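Local coordinates for TATA-binding protein (Sulfolobus acidocaldarius, PDB 1MP9) that probably acts as a general archaeal transcription factor, binding the TATA box of promoters near the start site for RNA polymerase, at residues A[142-154]-A[164-178]. Residues are numbered along the deposited sequence; the frame is centred on the assembly and turned at random.
Sequences IYRMDEPRVVLLI and GAKREDEVHKAVKKI
Ile-178 packs onto Tyr-143, Leu-152 and Ile-154 of the hairpin 142-154, a compact example of how a helix settles on a β-sheet. Its CG1 lies anti to the backbone N (chi1 -166°), and chi2 turns CD1 over the face of the Tyr-143 ring, a CH-pi contact 4.2 Å from the centroid. Ile-178 CG1 lies 3.7 Å from Ile-154 CD1, while Leu-152 and Ile-178 reach toward each other tip to tip, Leu-152 CD1 lodging against Ile-178 CB and CG2. One turn earlier, Ala-174 offers only its CB, touched by Met-145 SD at 3.7 Å, Pro-148 CG and Val-150 CG2. Pro-148, which follows a cis peptide bond, lays its CG 3.5 Å from Glu-170 O, its CB resting on Glu-170 CB. The extended Glu-170 side chain runs back to the helix start, where OE1 accepts from Lys-166 N (2.8 Å) and Arg-167 N. Replacing Glu-170 by alanine keeps the CB contact but is likely to leave both amides without this acceptor. Helix 168-184 lies on the convex side of the TBP saddle, its Val-171 and Val-175 reaching strands 12-23 and 103-114; on the sheet's other face, Val-151 and Leu-153 pack against the second subunit.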
ATOM      1  N   ILE A 142       5.934  -2.557   0.010  1.00 17.86           N
ATOM      2  CA  ILE A 142       4.973  -1.499  -0.201  1.00 19.08           C
ATOM      3  C   ILE A 142       5.694  -0.199   0.096  1.00 19.64           C
ATOM      4  O   ILE A 142       6.313  -0.038   1.149  1.00 17.44           O
ATOM      5  CB  ILE A 142       3.734  -1.664   0.730  1.00 20.12           C
ATOM      6  CG1 ILE A 142       3.050  -2.995   0.421  1.00 20.59           C
ATOM      7  CG2 ILE A 142       2.747  -0.488   0.532  1.00 18.92           C
ATOM      8  CD1 ILE A 142       1.862  -3.327   1.339  1.00 20.42           C
ATOM      9  N   TYR A 143       5.611   0.723  -0.846  1.00 18.54           N
ATOM     10  CA  TYR A 143       6.278   2.010  -0.715  1.00 20.49           C
ATOM     11  C   TYR A 143       5.247   3.144  -0.852  1.00 20.15           C
ATOM     12  O   TYR A 143       4.510   3.230  -1.847  1.00 20.69           O
ATOM     13  CB  TYR A 143       7.348   2.131  -1.811  1.00 22.26           C
ATOM     14  CG  TYR A 143       8.191   3.368  -1.717  1.00 23.87           C
ATOM     15  CD1 TYR A 143       9.277   3.418  -0.851  1.00 28.42           C
ATOM     16  CD2 TYR A 143       7.896   4.496  -2.472  1.00 25.38           C
ATOM     17  CE1 TYR A 143      10.064   4.575  -0.736  1.00 30.46           C
ATOM     18  CE2 TYR A 143       8.667   5.664  -2.368  1.00 27.92           C
ATOM     19  CZ  TYR A 143       9.756   5.694  -1.497  1.00 30.03           C
ATOM     20  OH  TYR A 143      10.561   6.810  -1.391  1.00 31.23           O
ATOM     21  N   ARG A 144       5.155   3.971   0.173  1.00 18.99           N
ATOM     22  CA  ARG A 144       4.231   5.099   0.162  1.00 19.91           C
ATOM     23  C   ARG A 144       5.068   6.293  -0.322  1.00 21.53           C
ATOM     24  O   ARG A 144       5.956   6.791   0.396  1.00 20.01           O
ATOM     25  CB  ARG A 144       3.693   5.349   1.572  1.00 18.01           C
ATOM     26  CG  ARG A 144       2.625   6.469   1.592  1.00 18.33           C
ATOM     27  CD  ARG A 144       2.007   6.627   2.970  1.00 19.96           C
ATOM     28  NE  ARG A 144       0.990   7.695   3.005  1.00 19.16           N
ATOM     29  CZ  ARG A 144      -0.038   7.759   3.852  1.00 23.17           C
ATOM     30  NH1 ARG A 144      -0.252   6.800   4.766  1.00 19.51           N
ATOM     31  NH2 ARG A 144      -0.837   8.829   3.811  1.00 24.95           N
ATOM     32  N   MET A 145       4.800   6.725  -1.547  1.00 19.96           N
ATOM     33  CA  MET A 145       5.555   7.813  -2.178  1.00 22.38           C
ATOM     34  C   MET A 145       4.831   9.129  -1.978  1.00 23.39           C
ATOM     35  O   MET A 145       3.595   9.165  -1.980  1.00 22.42           O
ATOM     36  CB  MET A 145       5.697   7.537  -3.679  1.00 21.53           C
ATOM     37  CG  MET A 145       6.575   8.541  -4.466  1.00 24.48           C
ATOM     38  SD  MET A 145       6.929   7.908  -6.150  1.00 22.49           S
ATOM     39  CE  MET A 145       8.456   6.908  -5.760  1.00 21.01           C
ATOM     40  N   ASP A 146       5.601  10.197  -1.794  1.00 26.00           N
ATOM     41  CA  ASP A 146       5.012  11.521  -1.574  1.00 28.90           C
ATOM     42  C   ASP A 146       4.879  12.312  -2.862  1.00 28.06           C
ATOM     43  O   ASP A 146       3.856  12.940  -3.083  1.00 27.13           O
ATOM     44  CB  ASP A 146       5.834  12.288  -0.551  1.00 33.02           C
ATOM     45  CG  ASP A 146       5.718  11.678   0.828  1.00 38.26           C
ATOM     46  OD1 ASP A 146       6.627  11.897   1.656  1.00 40.70           O
ATOM     47  OD2 ASP A 146       4.702  10.975   1.084  1.00 40.37           O
ATOM     48  N   GLU A 147       5.879  12.241  -3.737  1.00 26.96           N
ATOM     49  CA  GLU A 147       5.788  12.960  -4.996  1.00 28.30           C
ATOM     50  C   GLU A 147       6.136  12.066  -6.176  1.00 26.46           C
ATOM     51  O   GLU A 147       7.297  11.709  -6.364  1.00 27.23           O
ATOM     52  CB  GLU A 147       6.717  14.201  -4.977  1.00 33.01           C
ATOM     53  CG  GLU A 147       6.091  15.444  -4.356  1.00 40.74           C
ATOM     54  CD  GLU A 147       7.045  16.653  -4.295  1.00 47.33           C
ATOM     55  OE1 GLU A 147       7.834  16.864  -5.261  1.00 49.08           O
ATOM     56  OE2 GLU A 147       6.992  17.406  -3.279  1.00 48.77           O
ATOM     57  N   PRO A 148       5.127  11.645  -6.957  1.00 25.45           N
ATOM     58  CA  PRO A 148       3.707  11.964  -6.775  1.00 22.80           C
ATOM     59  C   PRO A 148       3.164  11.202  -5.563  1.00 23.12           C
ATOM     60  O   PRO A 148       3.835  10.330  -5.028  1.00 20.28           O
ATOM     61  CB  PRO A 148       3.082  11.458  -8.059  1.00 25.88           C
ATOM     62  CG  PRO A 148       3.921  10.219  -8.352  1.00 23.35           C
ATOM     63  CD  PRO A 148       5.319  10.727  -8.103  1.00 24.92           C
ATOM     64  N   ARG A 149       1.930  11.501  -5.173  1.00 22.66           N
ATOM     65  CA  ARG A 149       1.315  10.865  -4.030  1.00 23.79           C
ATOM     66  C   ARG A 149       0.665   9.521  -4.403  1.00 20.73           C
ATOM     67  O   ARG A 149      -0.517   9.452  -4.684  1.00 21.19           O
ATOM     68  CB  ARG A 149       0.304  11.844  -3.449  1.00 26.47           C
ATOM     69  CG  ARG A 149      -0.268  11.399  -2.140  1.00 31.13           C
ATOM     70  CD  ARG A 149      -0.899  12.570  -1.406  1.00 32.98           C
ATOM     71  NE  ARG A 149      -1.422  12.069  -0.153  1.00 36.42           N
ATOM     72  CZ  ARG A 149      -2.708  11.978   0.124  1.00 37.14           C
ATOM     73  NH1 ARG A 149      -3.610  12.374  -0.769  1.00 40.59           N
ATOM     74  NH2 ARG A 149      -3.085  11.457   1.276  1.00 40.54           N
ATOM     75  N   VAL A 150       1.458   8.461  -4.402  1.00 18.62           N
ATOM     76  CA  VAL A 150       0.967   7.149  -4.809  1.00 17.60           C
ATOM     77  C   VAL A 150       1.473   6.083  -3.872  1.00 16.85           C
ATOM     78  O   VAL A 150       2.387   6.307  -3.075  1.00 18.18           O
ATOM     79  CB  VAL A 150       1.463   6.778  -6.272  1.00 18.28           C
ATOM     80  CG1 VAL A 150       1.023   7.867  -7.281  1.00 18.34           C
ATOM     81  CG2 VAL A 150       3.015   6.687  -6.321  1.00 15.16           C
ATOM     82  N   VAL A 151       0.889   4.907  -3.973  1.00 16.72           N
ATOM     83  CA  VAL A 151       1.362   3.795  -3.170  1.00 17.31           C
ATOM     84  C   VAL A 151       1.834   2.771  -4.203  1.00 17.22           C
ATOM     85  O   VAL A 151       1.170   2.536  -5.218  1.00 17.83           O
ATOM     86  CB  VAL A 151       0.251   3.195  -2.283  1.00 17.66           C
ATOM     87  CG1 VAL A 151       0.729   1.859  -1.700  1.00 16.42           C
ATOM     88  CG2 VAL A 151      -0.100   4.172  -1.120  1.00 19.18           C
ATOM     89  N   LEU A 152       3.002   2.196  -3.958  1.00 16.62           N
ATOM     90  CA  LEU A 152       3.560   1.219  -4.868  1.00 16.18           C
ATOM     91  C   LEU A 152       3.647  -0.161  -4.250  1.00 17.15           C
ATOM     92  O   LEU A 152       4.016  -0.284  -3.095  1.00 17.26           O
ATOM     93  CB  LEU A 152       4.983   1.607  -5.241  1.00 15.62           C
ATOM     94  CG  LEU A 152       5.250   3.014  -5.765  1.00 18.68           C
ATOM     95  CD1 LEU A 152       6.769   3.160  -6.068  1.00 18.79           C
ATOM     96  CD2 LEU A 152       4.388   3.245  -7.022  1.00 15.61           C
ATOM     97  N   LEU A 153       3.315  -1.194  -5.027  1.00 17.71           N
ATOM     98  CA  LEU A 153       3.480  -2.594  -4.576  1.00 16.04           C
ATOM     99  C   LEU A 153       4.610  -3.016  -5.529  1.00 14.72           C
ATOM    100  O   LEU A 153       4.468  -2.884  -6.733  1.00 13.36           O
ATOM    101  CB  LEU A 153       2.229  -3.431  -4.837  1.00 15.49           C
ATOM    102  CG  LEU A 153       0.945  -2.881  -4.224  1.00 19.92           C
ATOM    103  CD1 LEU A 153      -0.200  -3.842  -4.507  1.00 20.44           C
ATOM    104  CD2 LEU A 153       1.097  -2.728  -2.708  1.00 18.05           C
ATOM    105  N   ILE A 154       5.723  -3.497  -4.999  1.00 15.51           N
ATOM    106  CA  ILE A 154       6.894  -3.861  -5.822  1.00 16.91           C
ATOM    107  C   ILE A 154       7.272  -5.304  -5.525  1.00 16.84           C
ATOM    108  O   ILE A 154       7.552  -5.663  -4.382  1.00 15.66           O
ATOM    109  CB  ILE A 154       8.101  -2.955  -5.452  1.00 17.92           C
ATOM    110  CG1 ILE A 154       7.723  -1.479  -5.677  1.00 18.34           C
ATOM    111  CG2 ILE A 154       9.376  -3.351  -6.281  1.00 16.69           C
ATOM    112  CD1 ILE A 154       8.771  -0.539  -5.007  1.00 20.20           C
ATOM    113  N   GLY A 164      -3.157   5.588  -6.783  1.00 19.00           N
ATOM    114  CA  GLY A 164      -3.170   6.888  -6.126  1.00 21.12           C
ATOM    115  C   GLY A 164      -3.039   8.048  -7.097  1.00 23.29           C
ATOM    116  O   GLY A 164      -3.427   9.155  -6.789  1.00 23.92           O
ATOM    117  N   ALA A 165      -2.501   7.795  -8.280  1.00 23.08           N
ATOM    118  CA  ALA A 165      -2.317   8.866  -9.233  1.00 24.03           C
ATOM    119  C   ALA A 165      -3.622   9.279  -9.884  1.00 23.58           C
ATOM    120  O   ALA A 165      -4.547   8.471 -10.020  1.00 22.49           O
ATOM    121  CB  ALA A 165      -1.329   8.447 -10.302  1.00 25.14           C
ATOM    122  N   LYS A 166      -3.690  10.543 -10.274  1.00 23.13           N
ATOM    123  CA  LYS A 166      -4.863  11.050 -10.939  1.00 25.30           C
ATOM    124  C   LYS A 166      -4.531  11.431 -12.376  1.00 26.15           C
ATOM    125  O   LYS A 166      -5.424  11.780 -13.146  1.00 24.61           O
ATOM    126  CB  LYS A 166      -5.433  12.259 -10.187  1.00 27.53           C
ATOM    127  CG  LYS A 166      -6.050  11.894  -8.854  1.00 29.16           C
ATOM    128  CD  LYS A 166      -6.613  13.130  -8.160  1.00 33.08           C
ATOM    129  CE  LYS A 166      -7.094  12.799  -6.755  1.00 34.74           C
ATOM    130  NZ  LYS A 166      -7.773  13.978  -6.133  1.00 36.09           N
ATOM    131  N   ARG A 167      -3.251  11.362 -12.732  1.00 24.62           N
ATOM    132  CA  ARG A 167      -2.831  11.691 -14.090  1.00 26.50           C
ATOM    133  C   ARG A 167      -1.865  10.626 -14.594  1.00 25.87           C
ATOM    134  O   ARG A 167      -1.040  10.108 -13.824  1.00 24.67           O
ATOM    135  CB  ARG A 167      -2.095  13.022 -14.117  1.00 27.94           C
ATOM    136  CG  ARG A 167      -2.774  14.180 -13.444  1.00 32.14           C
ATOM    137  CD  ARG A 167      -1.928  15.403 -13.755  1.00 38.21           C
ATOM    138  NE  ARG A 167      -1.830  15.554 -15.208  1.00 41.75           N
ATOM    139  CZ  ARG A 167      -0.990  16.370 -15.837  1.00 42.91           C
ATOM    140  NH1 ARG A 167      -0.149  17.131 -15.143  1.00 45.15           N
ATOM    141  NH2 ARG A 167      -0.986  16.411 -17.164  1.00 42.92           N
ATOM    142  N   GLU A 168      -1.938  10.303 -15.879  1.00 24.81           N
ATOM    143  CA  GLU A 168      -1.042   9.292 -16.395  1.00 25.95           C
ATOM    144  C   GLU A 168       0.437   9.671 -16.262  1.00 24.78           C
ATOM    145  O   GLU A 168       1.269   8.799 -16.008  1.00 22.38           O
ATOM    146  CB  GLU A 168      -1.403   8.920 -17.862  1.00 27.44           C
ATOM    147  CG  GLU A 168      -0.324   8.084 -18.551  1.00 30.04           C
ATOM    148  CD  GLU A 168      -0.839   7.052 -19.564  1.00 34.51           C
ATOM    149  OE1 GLU A 168      -1.877   7.292 -20.223  1.00 32.65           O
ATOM    150  OE2 GLU A 168      -0.161   5.987 -19.708  1.00 37.42           O
ATOM    151  N   ASP A 169       0.795  10.949 -16.399  1.00 24.49           N
ATOM    152  CA  ASP A 169       2.214  11.264 -16.263  1.00 24.69           C
ATOM    153  C   ASP A 169       2.729  11.033 -14.845  1.00 23.60           C
ATOM    154  O   ASP A 169       3.900  10.733 -14.658  1.00 22.72           O
ATOM    155  CB  ASP A 169       2.575  12.696 -16.752  1.00 28.07           C
ATOM    156  CG  ASP A 169       1.782  13.812 -16.060  1.00 29.95           C
ATOM    157  OD1 ASP A 169       1.201  13.641 -14.965  1.00 30.49           O
ATOM    158  OD2 ASP A 169       1.756  14.905 -16.641  1.00 34.91           O
ATOM    159  N   GLU A 170       1.862  11.160 -13.846  1.00 23.02           N
ATOM    160  CA  GLU A 170       2.288  10.890 -12.467  1.00 22.87           C
ATOM    161  C   GLU A 170       2.627   9.400 -12.347  1.00 21.06           C
ATOM    162  O   GLU A 170       3.586   9.019 -11.649  1.00 20.16           O
ATOM    163  CB  GLU A 170       1.177  11.218 -11.463  1.00 23.02           C
ATOM    164  CG  GLU A 170       0.681  12.642 -11.516  1.00 28.35           C
ATOM    165  CD  GLU A 170      -0.406  12.888 -10.492  1.00 31.71           C
ATOM    166  OE1 GLU A 170      -1.317  12.046 -10.345  1.00 32.08           O
ATOM    167  OE2 GLU A 170      -0.341  13.934  -9.819  1.00 37.46           O
ATOM    168  N   VAL A 171       1.818   8.551 -12.983  1.00 20.71           N
ATOM    169  CA  VAL A 171       2.121   7.126 -12.927  1.00 20.34           C
ATOM    170  C   VAL A 171       3.513   6.896 -13.471  1.00 22.00           C
ATOM    171  O   VAL A 171       4.356   6.243 -12.816  1.00 21.06           O
ATOM    172  CB  VAL A 171       1.161   6.296 -13.752  1.00 19.84           C
ATOM    173  CG1 VAL A 171       1.688   4.835 -13.815  1.00 21.30           C
ATOM    174  CG2 VAL A 171      -0.249   6.333 -13.105  1.00 20.07           C
ATOM    175  N   HIS A 172       3.778   7.438 -14.660  1.00 19.82           N
ATOM    176  CA  HIS A 172       5.091   7.253 -15.256  1.00 19.90           C
ATOM    177  C   HIS A 172       6.210   7.875 -14.457  1.00 18.75           C
ATOM    178  O   HIS A 172       7.326   7.349 -14.431  1.00 16.75           O
ATOM    179  CB  HIS A 172       5.133   7.777 -16.693  1.00 20.46           C
ATOM    180  CG  HIS A 172       4.461   6.877 -17.668  1.00 18.85           C
ATOM    181  ND1 HIS A 172       3.095   6.879 -17.871  1.00 23.19           N
ATOM    182  CD2 HIS A 172       4.971   5.971 -18.532  1.00 18.36           C
ATOM    183  CE1 HIS A 172       2.796   6.020 -18.833  1.00 19.95           C
ATOM    184  NE2 HIS A 172       3.920   5.460 -19.251  1.00 22.77           N
ATOM    185  N   LYS A 173       5.938   8.994 -13.812  1.00 18.59           N
ATOM    186  CA  LYS A 173       6.976   9.606 -12.999  1.00 20.19           C
ATOM    187  C   LYS A 173       7.336   8.717 -11.802  1.00 17.84           C
ATOM    188  O   LYS A 173       8.512   8.526 -11.463  1.00 17.94           O
ATOM    189  CB  LYS A 173       6.519  10.946 -12.437  1.00 21.11           C
ATOM    190  CG  LYS A 173       7.550  11.538 -11.475  1.00 22.15           C
ATOM    191  CD  LYS A 173       7.133  12.931 -11.008  1.00 23.53           C
ATOM    192  CE  LYS A 173       8.123  13.501  -9.972  1.00 25.80           C
ATOM    193  NZ  LYS A 173       7.645  14.868  -9.580  1.00 28.19           N
ATOM    194  N   ALA A 174       6.323   8.171 -11.154  1.00 17.01           N
ATOM    195  CA  ALA A 174       6.590   7.322  -9.999  1.00 17.36           C
ATOM    196  C   ALA A 174       7.407   6.069 -10.380  1.00 15.83           C
ATOM    197  O   ALA A 174       8.303   5.664  -9.643  1.00 16.77           O
ATOM    198  CB  ALA A 174       5.255   6.925  -9.344  1.00 16.75           C
ATOM    199  N   VAL A 175       7.095   5.462 -11.521  1.00 16.01           N
ATOM    200  CA  VAL A 175       7.805   4.245 -11.942  1.00 17.74           C
ATOM    201  C   VAL A 175       9.276   4.554 -12.210  1.00 17.38           C
ATOM    202  O   VAL A 175      10.141   3.902 -11.658  1.00 19.20           O
ATOM    203  CB  VAL A 175       7.115   3.590 -13.211  1.00 17.98           C
ATOM    204  CG1 VAL A 175       7.953   2.424 -13.734  1.00 19.45           C
ATOM    205  CG2 VAL A 175       5.710   3.081 -12.826  1.00 16.22           C
ATOM    206  N   LYS A 176       9.568   5.559 -13.042  1.00 18.79           N
ATOM    207  CA  LYS A 176      10.960   5.927 -13.310  1.00 20.77           C
ATOM    208  C   LYS A 176      11.678   6.315 -12.016  1.00 19.07           C
ATOM    209  O   LYS A 176      12.855   6.027 -11.856  1.00 20.79           O
ATOM    210  CB  LYS A 176      11.090   7.110 -14.302  1.00 21.68           C
ATOM    211  CG  LYS A 176      12.588   7.477 -14.519  1.00 26.63           C
ATOM    212  CD  LYS A 176      12.870   8.709 -15.381  1.00 32.39           C
ATOM    213  CE  LYS A 176      14.399   9.112 -15.343  1.00 31.75           C
ATOM    214  NZ  LYS A 176      15.304   7.962 -15.625  1.00 31.35           N
ATOM    215  N   LYS A 177      10.981   6.986 -11.106  1.00 19.33           N
ATOM    216  CA  LYS A 177      11.611   7.401  -9.857  1.00 20.49           C
ATOM    217  C   LYS A 177      12.062   6.229  -8.985  1.00 19.76           C
ATOM    218  O   LYS A 177      13.202   6.200  -8.536  1.00 20.79           O
ATOM    219  CB  LYS A 177      10.649   8.290  -9.054  1.00 23.30           C
ATOM    220  CG  LYS A 177      11.272   9.038  -7.856  1.00 24.30           C
ATOM    221  CD  LYS A 177      10.277  10.126  -7.375  1.00 26.07           C
ATOM    222  CE  LYS A 177      10.587  10.633  -5.961  1.00 30.36           C
ATOM    223  NZ  LYS A 177       9.714  11.797  -5.583  1.00 26.10           N
ATOM    224  N   ILE A 178      11.189   5.256  -8.737  1.00 19.34           N
ATOM    225  CA  ILE A 178      11.588   4.153  -7.892  1.00 18.61           C
ATOM    226  C   ILE A 178      12.610   3.308  -8.590  1.00 17.97           C
ATOM    227  O   ILE A 178      13.493   2.735  -7.954  1.00 18.48           O
ATOM    228  CB  ILE A 178      10.345   3.312  -7.423  1.00 19.11           C
ATOM    229  CG1 ILE A 178      10.739   2.385  -6.269  1.00 19.99           C
ATOM    230  CG2 ILE A 178       9.764   2.550  -8.555  1.00 20.38           C
ATOM    231  CD1 ILE A 178      11.090   3.101  -5.007  1.00 21.24           C
TER
HETATM  232  O   HOH W   1      -3.085  10.368  -4.256  1.00 36.96           O